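Local coordinates for protein putative Transcriptional Regulator (Rhodococcus sp., PDB 2IA2) that probably binds DNA through an N-terminal winged helix-turn-helix domain and regulates transcription as a member of the IclR family, at residues 64-69 with 73-78; 25-30 with 58-63; 37-42 with 51-56; 90-95 with 122-127. All coordinates share one frame; numbering follows the deposited sequence.

Three of the four contacts build one small domain, and the fourth belongs to another. Contacts 1, 2 and 3 have centres 7 to 13 Å apart within the N-terminal winged helix-turn-helix, and helix 50-63 ties them together: contacts 2 and 3 use it directly, while the hairpin of contact 1 follows it in the chain. Strand 72-75 of that hairpin also pairs with strand 37-38 of contact 3. Contact 3 falls within the chain interval spanned by contact 2; contact 1 comes next and contact 4 last. Contact 4, in the C-terminal domain, has its centre 35 to 42 Å from the others, consistent with separate DNA-binding and regulatory modules.

Contact 1 of 4, residues 64-69 with 73-78; sequences GYVATD and FWLTPR
G64 O takes two hydrogen bonds. T76 OG1 reaches G64 O at 2.6 Å, in the carbonyl plane and on a lone pair, and a water donates to the same oxygen while accepting from R78 NH2. OG1 stands between the backbone N and the carbonyl carbon of T76 (chi1 74°), which turns it to G64, and it also accepts from R78 N, forming an ST turn. G64, with its positive phi, closes the preceding helix in a Schellman motif; a CB there would run into R78 NE. The chain of R78 continues across the Y65 ring, and its CD makes a CH-pi contact 4.1 Å from the ring centroid. Farther along, A67 and W74 form a hydrogen-bonded antiparallel pair, with A67 N 2.8 Å from W74 O and W74 N 3.0 Å from A67 O. The indole folds back over its partner strand: A67 O and T68 N lie over one face, and A67 CB comes within 3.5 Å of W74 NE1. With an alanine in place of W74, A67 would probably lose this cover and R36 its cation-pi partner. F73 lies on the opposite side of the sheet, where T68 OG1, itself bonded to A72, sits over the ring. This hairpin is the wing: V66 and F73 pack against helix 50-63, F73 pairs by backbone bonds with R37 of strand 37-38, and Y65 packs on L24 of the second subunit.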
loop_
_atom_site.group_PDB
_atom_site.type_symbol
_atom_site.label_atom_id
_atom_site.label_comp_id
_atom_site.label_asym_id
_atom_site.label_seq_id
_atom_site.Cartn_x
_atom_site.Cartn_y
_atom_site.Cartn_z
ATOM N N GLY A 64 18.181 14.347 -8.176
ATOM C CA GLY A 64 17.702 14.526 -6.794
ATOM C C GLY A 64 17.150 13.272 -6.136
ATOM O O GLY A 64 16.619 13.331 -5.001
ATOM N N TYR A 65 17.340 12.132 -6.815
ATOM C CA TYR A 65 16.902 10.828 -6.326
ATOM C C TYR A 65 17.978 10.172 -5.472
ATOM O O TYR A 65 17.671 9.312 -4.612
ATOM C CB TYR A 65 16.569 9.901 -7.491
ATOM C CG TYR A 65 15.296 10.291 -8.204
ATOM C CD1 TYR A 65 15.321 10.828 -9.471
ATOM C CD2 TYR A 65 14.060 10.093 -7.612
ATOM C CE1 TYR A 65 14.132 11.184 -10.149
ATOM C CE2 TYR A 65 12.869 10.452 -8.276
ATOM C CZ TYR A 65 12.914 10.994 -9.532
ATOM O OH TYR A 65 11.730 11.364 -10.156
ATOM N N VAL A 66 19.226 10.575 -5.693
ATOM C CA VAL A 66 20.342 9.964 -4.966
ATOM C C VAL A 66 21.114 11.108 -4.393
ATOM O O VAL A 66 21.150 12.163 -4.998
ATOM C CB VAL A 66 21.241 9.064 -5.891
ATOM C CG1 VAL A 66 22.550 8.708 -5.256
ATOM C CG2 VAL A 66 20.519 7.740 -6.290
ATOM N N ALA A 67 21.699 10.907 -3.212
ATOM C CA ALA A 67 22.650 11.861 -2.653
ATOM C C ALA A 67 23.994 11.171 -2.423
ATOM O O ALA A 67 24.080 9.927 -2.370
ATOM C CB ALA A 67 22.118 12.459 -1.368
ATOM N N THR A 68 25.046 11.969 -2.313
ATOM C CA THR A 68 26.404 11.452 -2.158
ATOM C C THR A 68 27.275 12.386 -1.314
ATOM O O THR A 68 27.012 13.582 -1.237
ATOM C CB THR A 68 27.089 11.131 -3.540
ATOM O OG1 THR A 68 28.350 10.466 -3.336
ATOM C CG2 THR A 68 27.282 12.405 -4.417
ATOM N N ASP A 69 28.292 11.814 -0.667
ATOM C CA ASP A 69 29.340 12.570 0.027
ATOM C C ASP A 69 30.698 12.447 -0.667
ATOM O O ASP A 69 31.708 12.778 -0.086
ATOM C CB ASP A 69 29.463 12.136 1.501
ATOM C CG ASP A 69 29.944 10.671 1.687
ATOM O OD1 ASP A 69 30.367 9.989 0.740
ATOM O OD2 ASP A 69 29.867 10.178 2.815
ATOM N N PHE A 73 26.881 6.612 -1.711
ATOM C CA PHE A 73 25.644 7.100 -2.308
ATOM C C PHE A 73 24.506 6.492 -1.517
ATOM O O PHE A 73 24.661 5.405 -0.935
ATOM C CB PHE A 73 25.550 6.594 -3.765
ATOM C CG PHE A 73 26.683 7.020 -4.623
ATOM C CD1 PHE A 73 27.889 6.299 -4.644
ATOM C CD2 PHE A 73 26.572 8.150 -5.409
ATOM C CE1 PHE A 73 28.977 6.706 -5.456
ATOM C CE2 PHE A 73 27.649 8.580 -6.221
ATOM C CZ PHE A 73 28.865 7.859 -6.240
ATOM N N TRP A 74 23.373 7.189 -1.468
ATOM C CA TRP A 74 22.164 6.680 -0.850
ATOM C C TRP A 74 20.946 7.360 -1.477
ATOM O O TRP A 74 21.083 8.323 -2.211
ATOM C CB TRP A 74 22.185 6.920 0.678
ATOM C CG TRP A 74 22.349 8.363 1.028
ATOM C CD1 TRP A 74 21.342 9.274 1.261
ATOM C CD2 TRP A 74 23.587 9.098 1.159
ATOM N NE1 TRP A 74 21.872 10.506 1.539
ATOM C CE2 TRP A 74 23.238 10.439 1.487
ATOM C CE3 TRP A 74 24.954 8.758 1.026
ATOM C CZ2 TRP A 74 24.212 11.453 1.702
ATOM C CZ3 TRP A 74 25.915 9.756 1.240
ATOM C CH2 TRP A 74 25.537 11.090 1.578
ATOM N N LEU A 75 19.759 6.860 -1.172
ATOM C CA LEU A 75 18.561 7.419 -1.778
ATOM C C LEU A 75 18.017 8.576 -0.966
ATOM O O LEU A 75 18.258 8.672 0.219
ATOM C CB LEU A 75 17.454 6.370 -1.941
ATOM C CG LEU A 75 17.855 5.203 -2.852
ATOM C CD1 LEU A 75 16.783 4.119 -2.773
ATOM C CD2 LEU A 75 18.059 5.717 -4.285
ATOM N N THR A 76 17.243 9.425 -1.623
ATOM C CA THR A 76 16.603 10.559 -0.994
ATOM C C THR A 76 15.104 10.296 -1.054
ATOM O O THR A 76 14.672 9.398 -1.795
ATOM C CB THR A 76 16.837 11.855 -1.804
ATOM O OG1 THR A 76 16.018 11.815 -2.971
ATOM C CG2 THR A 76 18.314 12.108 -2.177
ATOM N N PRO A 77 14.287 11.039 -0.267
ATOM C CA PRO A 77 12.814 10.900 -0.305
ATOM C C PRO A 77 12.157 11.254 -1.611
ATOM O O PRO A 77 10.964 11.041 -1.756
ATOM C CB PRO A 77 12.320 11.883 0.791
ATOM C CG PRO A 77 13.516 12.803 1.064
ATOM C CD PRO A 77 14.743 12.001 0.755
ATOM N N ARG A 78 12.895 11.780 -2.590
ATOM C CA ARG A 78 12.256 12.056 -3.879
ATOM C C ARG A 78 11.803 10.788 -4.559
ATOM O O ARG A 78 10.862 10.793 -5.363
ATOM C CB ARG A 78 13.180 12.870 -4.781
ATOM C CG ARG A 78 12.514 13.310 -6.146
ATOM C CD ARG A 78 13.434 14.206 -6.991
ATOM N NE ARG A 78 13.843 15.311 -6.157
ATOM C CZ ARG A 78 13.573 16.614 -6.344
ATOM N NH1 ARG A 78 12.894 17.058 -7.393
ATOM N NH2 ARG A 78 14.003 17.487 -5.439
HETATM O O HOH W 1 15.444 15.573 -3.287
#

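Contact 2 of 4, residues 25-30 with 58-63; sequences AVIRCF and LTLVEL
No flat group takes part where L60 meets V26 and I27; the only ring in the two segments, that of F30, stays out of it, with C29 SG over one face, 4.0 Å above the plane, and I27 O in plane at its edge. The contact itself is made by a single methyl group. L60 CD1 projects from helix 50-63 into the shallow groove between two consecutive residues of helix 18-28, touching V26 CG1 at 3.8 Å and I27 CG1 at 4.1 Å. L60 gets there as an extended chain (chi2 166°), so that CD1 points away from its own helix axis and does the whole reach, while the backbones stay well apart, with I27 CA and L60 CA 8.6 Å from each other. The three side chains belong to the buried core of the winged helix-turn-helix, in which helix 50-63 is probably the recognition helix. V26 also packs on F56 and L57, I27 on L75 and V79, and L60 on Y65 and V66, so each member of the trio is shared with other parts of the domain. I27 touches L82 of the second subunit too, placing this core close to the dimer interface. The chemistry is wholly aliphatic: with no directional bond between the segments, the spacing of the two helices here rests on the fit and burial of branched side chains.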
loop_
_atom_site.group_PDB
_atom_site.type_symbol
_atom_site.label_atom_id
_atom_site.label_comp_id
_atom_site.label_asym_id
_atom_site.label_seq_id
_atom_site.Cartn_x
_atom_site.Cartn_y
_atom_site.Cartn_z
ATOM N N ALA A 25 17.598 -0.313 -11.641
ATOM C CA ALA A 25 18.294 -1.351 -10.900
ATOM C C ALA A 25 19.189 -0.730 -9.861
ATOM O O ALA A 25 19.362 -1.293 -8.784
ATOM C CB ALA A 25 19.113 -2.296 -11.842
ATOM N N VAL A 26 19.762 0.420 -10.178
ATOM C CA VAL A 26 20.572 1.158 -9.223
ATOM C C VAL A 26 19.703 1.640 -8.018
ATOM O O VAL A 26 20.058 1.455 -6.861
ATOM C CB VAL A 26 21.346 2.337 -9.909
ATOM C CG1 VAL A 26 21.959 3.268 -8.883
ATOM C CG2 VAL A 26 22.436 1.822 -10.932
ATOM N N ILE A 27 18.522 2.179 -8.275
ATOM C CA ILE A 27 17.652 2.625 -7.176
ATOM C C ILE A 27 17.288 1.393 -6.352
ATOM O O ILE A 27 17.337 1.457 -5.119
ATOM C CB ILE A 27 16.311 3.262 -7.703
ATOM C CG1 ILE A 27 16.592 4.602 -8.380
ATOM C CG2 ILE A 27 15.277 3.415 -6.568
ATOM C CD1 ILE A 27 15.379 5.213 -9.085
ATOM N N ARG A 28 16.965 0.269 -7.021
ATOM C CA ARG A 28 16.523 -0.952 -6.304
ATOM C C ARG A 28 17.638 -1.629 -5.471
ATOM O O ARG A 28 17.344 -2.474 -4.607
ATOM C CB ARG A 28 16.000 -2.042 -7.295
ATOM C CG ARG A 28 14.775 -1.681 -8.091
ATOM C CD ARG A 28 13.493 -1.986 -7.442
ATOM N NE ARG A 28 13.358 -3.346 -6.883
ATOM C CZ ARG A 28 12.642 -4.325 -7.439
ATOM N NH1 ARG A 28 12.043 -4.133 -8.600
ATOM N NH2 ARG A 28 12.526 -5.498 -6.824
ATOM N N CYS A 29 18.892 -1.312 -5.741
ATOM C CA CYS A 29 19.979 -2.000 -5.031
ATOM C C CYS A 29 20.173 -1.522 -3.577
ATOM O O CYS A 29 20.886 -2.162 -2.823
ATOM C CB CYS A 29 21.305 -2.022 -5.854
ATOM S SG CYS A 29 22.290 -0.531 -5.576
ATOM N N PHE A 30 19.505 -0.435 -3.178
ATOM C CA PHE A 30 19.409 -0.029 -1.759
ATOM C C PHE A 30 18.298 -0.748 -0.970
ATOM O O PHE A 30 17.189 -0.967 -1.453
ATOM C CB PHE A 30 19.295 1.509 -1.663
ATOM C CG PHE A 30 20.400 2.220 -2.426
ATOM C CD1 PHE A 30 20.229 2.539 -3.748
ATOM C CD2 PHE A 30 21.639 2.494 -1.828
ATOM C CE1 PHE A 30 21.252 3.136 -4.522
ATOM C CE2 PHE A 30 22.704 3.118 -2.589
ATOM C CZ PHE A 30 22.493 3.457 -3.910
ATOM N N LEU A 58 25.449 9.342 -11.177
ATOM C CA LEU A 58 25.583 10.812 -11.267
ATOM C C LEU A 58 24.346 11.458 -11.861
ATOM O O LEU A 58 24.005 12.587 -11.535
ATOM C CB LEU A 58 26.850 11.242 -12.012
ATOM C CG LEU A 58 28.188 10.892 -11.335
ATOM C CD1 LEU A 58 29.407 11.340 -12.192
ATOM C CD2 LEU A 58 28.243 11.474 -9.918
ATOM N N THR A 59 23.633 10.721 -12.696
ATOM C CA THR A 59 22.389 11.251 -13.233
ATOM C C THR A 59 21.388 11.293 -12.129
ATOM O O THR A 59 20.752 12.307 -11.927
ATOM C CB THR A 59 21.903 10.433 -14.437
ATOM O OG1 THR A 59 22.930 10.488 -15.427
ATOM C CG2 THR A 59 20.628 11.014 -15.037
ATOM N N LEU A 60 21.278 10.220 -11.355
ATOM C CA LEU A 60 20.354 10.216 -10.206
ATOM C C LEU A 60 20.643 11.270 -9.151
ATOM O O LEU A 60 19.730 11.836 -8.583
ATOM C CB LEU A 60 20.286 8.823 -9.553
ATOM C CG LEU A 60 19.716 7.745 -10.458
ATOM C CD1 LEU A 60 19.996 6.327 -9.896
ATOM C CD2 LEU A 60 18.220 7.966 -10.669
ATOM N N VAL A 61 21.910 11.511 -8.845
ATOM C CA VAL A 61 22.267 12.646 -8.004
ATOM C C VAL A 61 21.767 13.995 -8.610
ATOM O O VAL A 61 21.158 14.820 -7.907
ATOM C CB VAL A 61 23.771 12.695 -7.734
ATOM C CG1 VAL A 61 24.127 14.022 -7.101
ATOM C CG2 VAL A 61 24.203 11.553 -6.798
ATOM N N GLU A 62 22.061 14.226 -9.897
ATOM C CA GLU A 62 21.588 15.412 -10.592
ATOM C C GLU A 62 20.056 15.555 -10.505
ATOM O O GLU A 62 19.537 16.652 -10.254
ATOM C CB GLU A 62 22.078 15.388 -12.061
ATOM C CG GLU A 62 22.010 16.721 -12.772
ATOM C CD GLU A 62 23.158 16.940 -13.813
ATOM O OE1 GLU A 62 23.989 16.007 -14.120
ATOM O OE2 GLU A 62 23.221 18.084 -14.347
ATOM N N LEU A 63 19.336 14.446 -10.700
ATOM C CA LEU A 63 17.888 14.419 -10.619
ATOM C C LEU A 63 17.350 14.527 -9.196
ATOM O O LEU A 63 16.165 14.764 -9.015
ATOM C CB LEU A 63 17.350 13.161 -11.294
ATOM C CG LEU A 63 17.547 13.147 -12.810
ATOM C CD1 LEU A 63 17.130 11.851 -13.403
ATOM C CD2 LEU A 63 16.714 14.292 -13.454
#

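Contact 3 of 4, residues 37-42 with 51-56; sequences RTLSDV and ATARRF
The helix-turn-helix is closed here by L39, the first residue of helix 39-46, whose two methyl groups divide their work on helix 50-63. L39 CD1 presses on the backbone of that helix, 3.4 Å from R54 N, and lies 3.8 Å from A53 CB. L39 CD2 goes the other way and sits over a face of the R54 guanidinium, only 3.2 Å from R54 NH2, a tight approach. With CG anti to the backbone N (chi1 -177°) the branch point faces helix 50-63, and the second torsion (chi2 55°) sets where the two methyls go. R54, bent at chi3 (-61°), folds back so that its flat end lies over the leucine. One turn farther along the first helix of this helix-turn-helix, V42 CG1 touches A53 CB at 4.2 Å; the small A53 lies where the two helices run close, with V42 CA and A53 CA 6.8 Å apart. An alanine in place of L39 would probably open a gap beside A53 and leave the R54 guanidinium freer to turn. R50 approaches R54 NH2, consistent with a basic surface on the helix that probably meets DNA. The start of helix 39-46 is secured by T38, the N-cap, whose OG1 accepts from D41 N at 3.1 Å. D41 OD2 forms a salt bridge with R37 NH1, which meets it from above the carboxylate plane, and R37 NH2 hydrogen-bonds C29 O.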
loop_
_atom_site.group_PDB
_atom_site.type_symbol
_atom_site.label_atom_id
_atom_site.label_comp_id
_atom_site.label_asym_id
_atom_site.label_seq_id
_atom_site.Cartn_x
_atom_site.Cartn_y
_atom_site.Cartn_z
ATOM N N ARG A 37 25.954 2.788 -0.225
ATOM C CA ARG A 37 26.870 1.944 -0.993
ATOM C C ARG A 37 27.953 2.749 -1.689
ATOM O O ARG A 37 27.702 3.905 -2.075
ATOM C CB ARG A 37 26.114 1.141 -2.063
ATOM C CG ARG A 37 25.169 0.041 -1.575
ATOM C CD ARG A 37 24.770 -0.708 -2.823
ATOM N NE ARG A 37 23.775 -1.754 -2.689
ATOM C CZ ARG A 37 24.045 -3.051 -2.582
ATOM N NH1 ARG A 37 25.291 -3.473 -2.476
ATOM N NH2 ARG A 37 23.058 -3.939 -2.517
ATOM N N THR A 38 29.142 2.153 -1.848
ATOM C CA THR A 38 30.205 2.799 -2.642
ATOM C C THR A 38 29.897 2.568 -4.124
ATOM O O THR A 38 29.079 1.686 -4.464
ATOM C CB THR A 38 31.594 2.178 -2.407
ATOM O OG1 THR A 38 31.482 0.770 -2.643
ATOM C CG2 THR A 38 32.117 2.433 -0.985
ATOM N N LEU A 39 30.538 3.342 -4.995
ATOM C CA LEU A 39 30.521 3.052 -6.419
ATOM C C LEU A 39 30.815 1.571 -6.778
ATOM O O LEU A 39 30.057 0.951 -7.512
ATOM C CB LEU A 39 31.463 4.005 -7.179
ATOM C CG LEU A 39 31.511 3.891 -8.709
ATOM C CD1 LEU A 39 30.120 4.023 -9.389
ATOM C CD2 LEU A 39 32.482 4.880 -9.346
ATOM N N SER A 40 31.891 0.984 -6.258
ATOM C CA SER A 40 32.216 -0.404 -6.609
ATOM C C SER A 40 31.096 -1.346 -6.142
ATOM O O SER A 40 30.753 -2.334 -6.826
ATOM C CB SER A 40 33.543 -0.852 -5.982
ATOM O OG SER A 40 34.612 -0.098 -6.525
ATOM N N ASP A 41 30.530 -1.046 -4.979
ATOM C CA ASP A 41 29.499 -1.897 -4.422
ATOM C C ASP A 41 28.180 -1.783 -5.188
ATOM O O ASP A 41 27.475 -2.767 -5.348
ATOM C CB ASP A 41 29.297 -1.609 -2.930
ATOM C CG ASP A 41 28.457 -2.693 -2.213
ATOM O OD1 ASP A 41 28.781 -3.925 -2.330
ATOM O OD2 ASP A 41 27.491 -2.304 -1.487
ATOM N N VAL A 42 27.855 -0.599 -5.672
ATOM C CA VAL A 42 26.698 -0.436 -6.545
ATOM C C VAL A 42 26.946 -1.179 -7.869
ATOM O O VAL A 42 26.017 -1.809 -8.391
ATOM C CB VAL A 42 26.423 1.065 -6.866
ATOM C CG1 VAL A 42 25.485 1.213 -8.027
ATOM C CG2 VAL A 42 25.886 1.783 -5.658
ATOM N N ALA A 51 32.547 2.423 -14.257
ATOM C CA ALA A 51 32.287 3.495 -15.257
ATOM C C ALA A 51 30.809 3.577 -15.678
ATOM O O ALA A 51 30.250 4.699 -15.789
ATOM C CB ALA A 51 33.203 3.363 -16.487
ATOM N N THR A 52 30.163 2.422 -15.900
ATOM C CA THR A 52 28.747 2.448 -16.258
ATOM C C THR A 52 27.881 2.811 -15.048
ATOM O O THR A 52 27.020 3.666 -15.176
ATOM C CB THR A 52 28.237 1.160 -16.935
ATOM O OG1 THR A 52 28.585 0.058 -16.116
ATOM C CG2 THR A 52 28.914 0.956 -18.331
ATOM N N ALA A 53 28.114 2.186 -13.894
ATOM C CA ALA A 53 27.393 2.562 -12.664
ATOM C C ALA A 53 27.488 4.060 -12.328
ATOM O O ALA A 53 26.492 4.666 -11.913
ATOM C CB ALA A 53 27.890 1.698 -11.446
ATOM N N ARG A 54 28.696 4.636 -12.463
ATOM C CA ARG A 54 28.940 6.039 -12.160
ATOM C C ARG A 54 28.001 6.959 -12.945
ATOM O O ARG A 54 27.408 7.891 -12.367
ATOM C CB ARG A 54 30.393 6.429 -12.403
ATOM C CG ARG A 54 30.679 7.914 -12.141
ATOM C CD ARG A 54 32.136 8.325 -12.482
ATOM N NE ARG A 54 33.120 7.602 -11.673
ATOM C CZ ARG A 54 33.939 6.634 -12.107
ATOM N NH1 ARG A 54 33.962 6.213 -13.375
ATOM N NH2 ARG A 54 34.756 6.074 -11.238
ATOM N N ARG A 55 27.862 6.683 -14.247
ATOM C CA ARG A 55 26.997 7.471 -15.129
ATOM C C ARG A 55 25.574 7.498 -14.586
ATOM O O ARG A 55 24.965 8.552 -14.538
ATOM C CB ARG A 55 26.997 6.938 -16.568
ATOM C CG ARG A 55 28.276 7.253 -17.352
ATOM C CD ARG A 55 28.132 6.975 -18.912
ATOM N NE ARG A 55 27.264 7.940 -19.633
ATOM C CZ ARG A 55 26.095 7.651 -20.225
ATOM N NH1 ARG A 55 25.585 6.409 -20.207
ATOM N NH2 ARG A 55 25.430 8.621 -20.846
ATOM N N PHE A 56 25.053 6.349 -14.176
ATOM C CA PHE A 56 23.703 6.300 -13.666
ATOM C C PHE A 56 23.575 7.001 -12.306
ATOM O O PHE A 56 22.658 7.807 -12.101
ATOM C CB PHE A 56 23.182 4.850 -13.621
ATOM C CG PHE A 56 23.181 4.209 -14.956
ATOM C CD1 PHE A 56 24.148 3.271 -15.290
ATOM C CD2 PHE A 56 22.268 4.614 -15.931
ATOM C CE1 PHE A 56 24.190 2.725 -16.561
ATOM C CE2 PHE A 56 22.305 4.064 -17.204
ATOM C CZ PHE A 56 23.280 3.131 -17.524
#

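Contact 4 of 4, residues 90-95 with 122-127; sequences LSLPEV and VYVARV
P93 and L92, in the first turn of helix 92-107, pack against V124 and A125 at a classic beta bulge in strand 120-127, within the GAF-like C-terminal domain of the IclR family. The bulge decides the shape of the strand's surface. V124 and A125 both face V113 of the neighbouring strand, and V124 has a nearly helical psi, so two successive residues present their side chains to the helix where regular strand geometry would alternate them. V124 is the bump: its isopropyl group fits the notch between L92 and P93, with V124 CG2 4.1 Å from L92 CD2 and V124 CB at the same distance from P93 CG. L92 meets it at about a right angle; with CG anti to the backbone N (chi1 160°), its CD2 reaches the valine. The proline ring lies on V124 O, which P93 CB approaches to 3.5 Å. A125, with no more than a methyl group, is a low spot beside the bump, and the ring only brushes it, P93 CB lying 4.4 Å from A125 CB. The contact thus joins the first turn of helix 92-107 to strand 120-127. L92 extends the patch to I115 of strand 110-117 and L260 of helix 246-264, and A125 also touches Q97. S91 and E94, either side of L92 and P93 in the sequence, form a capping box, in which S91 OG accepts a weak bond from E94 N. Its stronger half is the bond from S91 N to E94 OE1, 2.8 Å long and nearly straight at 170°, arriving on the anti side of the carboxylate and somewhat out of its plane (23°).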
loop_
_atom_site.group_PDB
_atom_site.type_symbol
_atom_site.label_atom_id
_atom_site.label_comp_id
_atom_site.label_asym_id
_atom_site.label_seq_id
_atom_site.Cartn_x
_atom_site.Cartn_y
_atom_site.Cartn_z
ATOM N N LEU A 90 -4.170 1.219 -2.873
ATOM C CA LEU A 90 -5.046 0.336 -3.642
ATOM C C LEU A 90 -5.871 -0.603 -2.760
ATOM O O LEU A 90 -5.354 -1.213 -1.823
ATOM C CB LEU A 90 -4.230 -0.536 -4.647
ATOM C CG LEU A 90 -3.441 0.185 -5.731
ATOM C CD1 LEU A 90 -2.584 -0.744 -6.634
ATOM C CD2 LEU A 90 -4.383 1.041 -6.575
ATOM N N SER A 91 -7.157 -0.737 -3.073
ATOM C CA SER A 91 -8.023 -1.629 -2.308
ATOM C C SER A 91 -7.783 -3.067 -2.760
ATOM O O SER A 91 -7.175 -3.336 -3.814
ATOM C CB SER A 91 -9.512 -1.218 -2.520
ATOM O OG SER A 91 -9.770 -1.349 -3.874
ATOM N N LEU A 92 -8.274 -4.016 -1.994
ATOM C CA LEU A 92 -8.239 -5.371 -2.504
ATOM C C LEU A 92 -8.866 -5.557 -3.911
ATOM O O LEU A 92 -8.277 -6.245 -4.743
ATOM C CB LEU A 92 -8.799 -6.360 -1.479
ATOM C CG LEU A 92 -9.249 -7.710 -2.064
ATOM C CD1 LEU A 92 -8.053 -8.629 -2.182
ATOM C CD2 LEU A 92 -10.358 -8.362 -1.197
ATOM N N PRO A 93 -10.087 -5.034 -4.172
ATOM C CA PRO A 93 -10.611 -5.219 -5.535
ATOM C C PRO A 93 -9.724 -4.617 -6.645
ATOM O O PRO A 93 -9.615 -5.191 -7.716
ATOM C CB PRO A 93 -11.964 -4.465 -5.495
ATOM C CG PRO A 93 -12.354 -4.475 -4.068
ATOM C CD PRO A 93 -11.085 -4.381 -3.293
ATOM N N GLU A 94 -9.121 -3.459 -6.403
ATOM C CA GLU A 94 -8.255 -2.808 -7.391
ATOM C C GLU A 94 -6.968 -3.639 -7.573
ATOM O O GLU A 94 -6.430 -3.696 -8.673
ATOM C CB GLU A 94 -7.880 -1.403 -6.923
ATOM C CG GLU A 94 -9.060 -0.456 -6.884
ATOM C CD GLU A 94 -8.764 0.876 -6.139
ATOM O OE1 GLU A 94 -7.988 0.936 -5.161
ATOM O OE2 GLU A 94 -9.398 1.861 -6.499
ATOM N N VAL A 95 -6.469 -4.263 -6.508
ATOM C CA VAL A 95 -5.287 -5.121 -6.634
ATOM C C VAL A 95 -5.638 -6.388 -7.464
ATOM O O VAL A 95 -4.923 -6.754 -8.422
ATOM C CB VAL A 95 -4.700 -5.490 -5.267
ATOM C CG1 VAL A 95 -3.693 -6.658 -5.405
ATOM C CG2 VAL A 95 -4.038 -4.217 -4.557
ATOM N N VAL A 122 -19.395 -12.128 -0.022
ATOM C CA VAL A 122 -19.817 -10.898 -0.737
ATOM C C VAL A 122 -18.855 -10.756 -1.897
ATOM O O VAL A 122 -17.628 -10.766 -1.697
ATOM C CB VAL A 122 -19.654 -9.571 0.084
ATOM C CG1 VAL A 122 -20.259 -8.369 -0.697
ATOM C CG2 VAL A 122 -20.327 -9.657 1.414
ATOM N N TYR A 123 -19.396 -10.643 -3.104
ATOM C CA TYR A 123 -18.550 -10.449 -4.277
ATOM C C TYR A 123 -17.957 -9.058 -4.283
ATOM O O TYR A 123 -18.694 -8.083 -4.220
ATOM C CB TYR A 123 -19.354 -10.629 -5.553
ATOM C CG TYR A 123 -19.532 -12.091 -5.901
ATOM C CD1 TYR A 123 -20.345 -12.917 -5.114
ATOM C CD2 TYR A 123 -18.849 -12.651 -6.985
ATOM C CE1 TYR A 123 -20.513 -14.285 -5.420
ATOM C CE2 TYR A 123 -19.022 -14.012 -7.322
ATOM C CZ TYR A 123 -19.847 -14.809 -6.521
ATOM O OH TYR A 123 -19.977 -16.127 -6.822
ATOM N N VAL A 124 -16.652 -8.973 -4.481
ATOM C CA VAL A 124 -15.980 -7.669 -4.494
ATOM C C VAL A 124 -15.281 -7.329 -5.820
ATOM O O VAL A 124 -14.975 -6.182 -6.039
ATOM C CB VAL A 124 -15.010 -7.430 -3.268
ATOM C CG1 VAL A 124 -15.790 -7.330 -1.923
ATOM C CG2 VAL A 124 -13.889 -8.467 -3.213
ATOM N N ALA A 125 -15.044 -8.313 -6.687
ATOM C CA ALA A 125 -14.435 -8.048 -8.013
ATOM C C ALA A 125 -14.870 -9.225 -8.890
ATOM O O ALA A 125 -15.085 -10.314 -8.367
ATOM C CB ALA A 125 -12.866 -7.990 -7.913
ATOM N N ARG A 126 -15.047 -8.989 -10.186
ATOM C CA ARG A 126 -15.395 -10.060 -11.081
ATOM C C ARG A 126 -15.017 -9.686 -12.483
ATOM O O ARG A 126 -14.941 -8.511 -12.801
ATOM C CB ARG A 126 -16.902 -10.392 -11.005
ATOM C CG ARG A 126 -17.796 -9.293 -11.563
ATOM C CD ARG A 126 -18.830 -10.060 -12.336
ATOM N NE ARG A 126 -19.872 -9.337 -13.067
ATOM C CZ ARG A 126 -20.768 -9.975 -13.821
ATOM N NH1 ARG A 126 -20.709 -11.302 -13.941
ATOM N NH2 ARG A 126 -21.712 -9.305 -14.469
ATOM N N VAL A 127 -14.744 -10.694 -13.311
ATOM C CA VAL A 127 -14.627 -10.499 -14.768
ATOM C C VAL A 127 -15.588 -11.522 -15.406
ATOM O O VAL A 127 -15.398 -12.719 -15.202
ATOM C CB VAL A 127 -13.184 -10.759 -15.231
ATOM C CG1 VAL A 127 -13.123 -10.817 -16.757
ATOM C CG2 VAL A 127 -12.220 -9.680 -14.676
#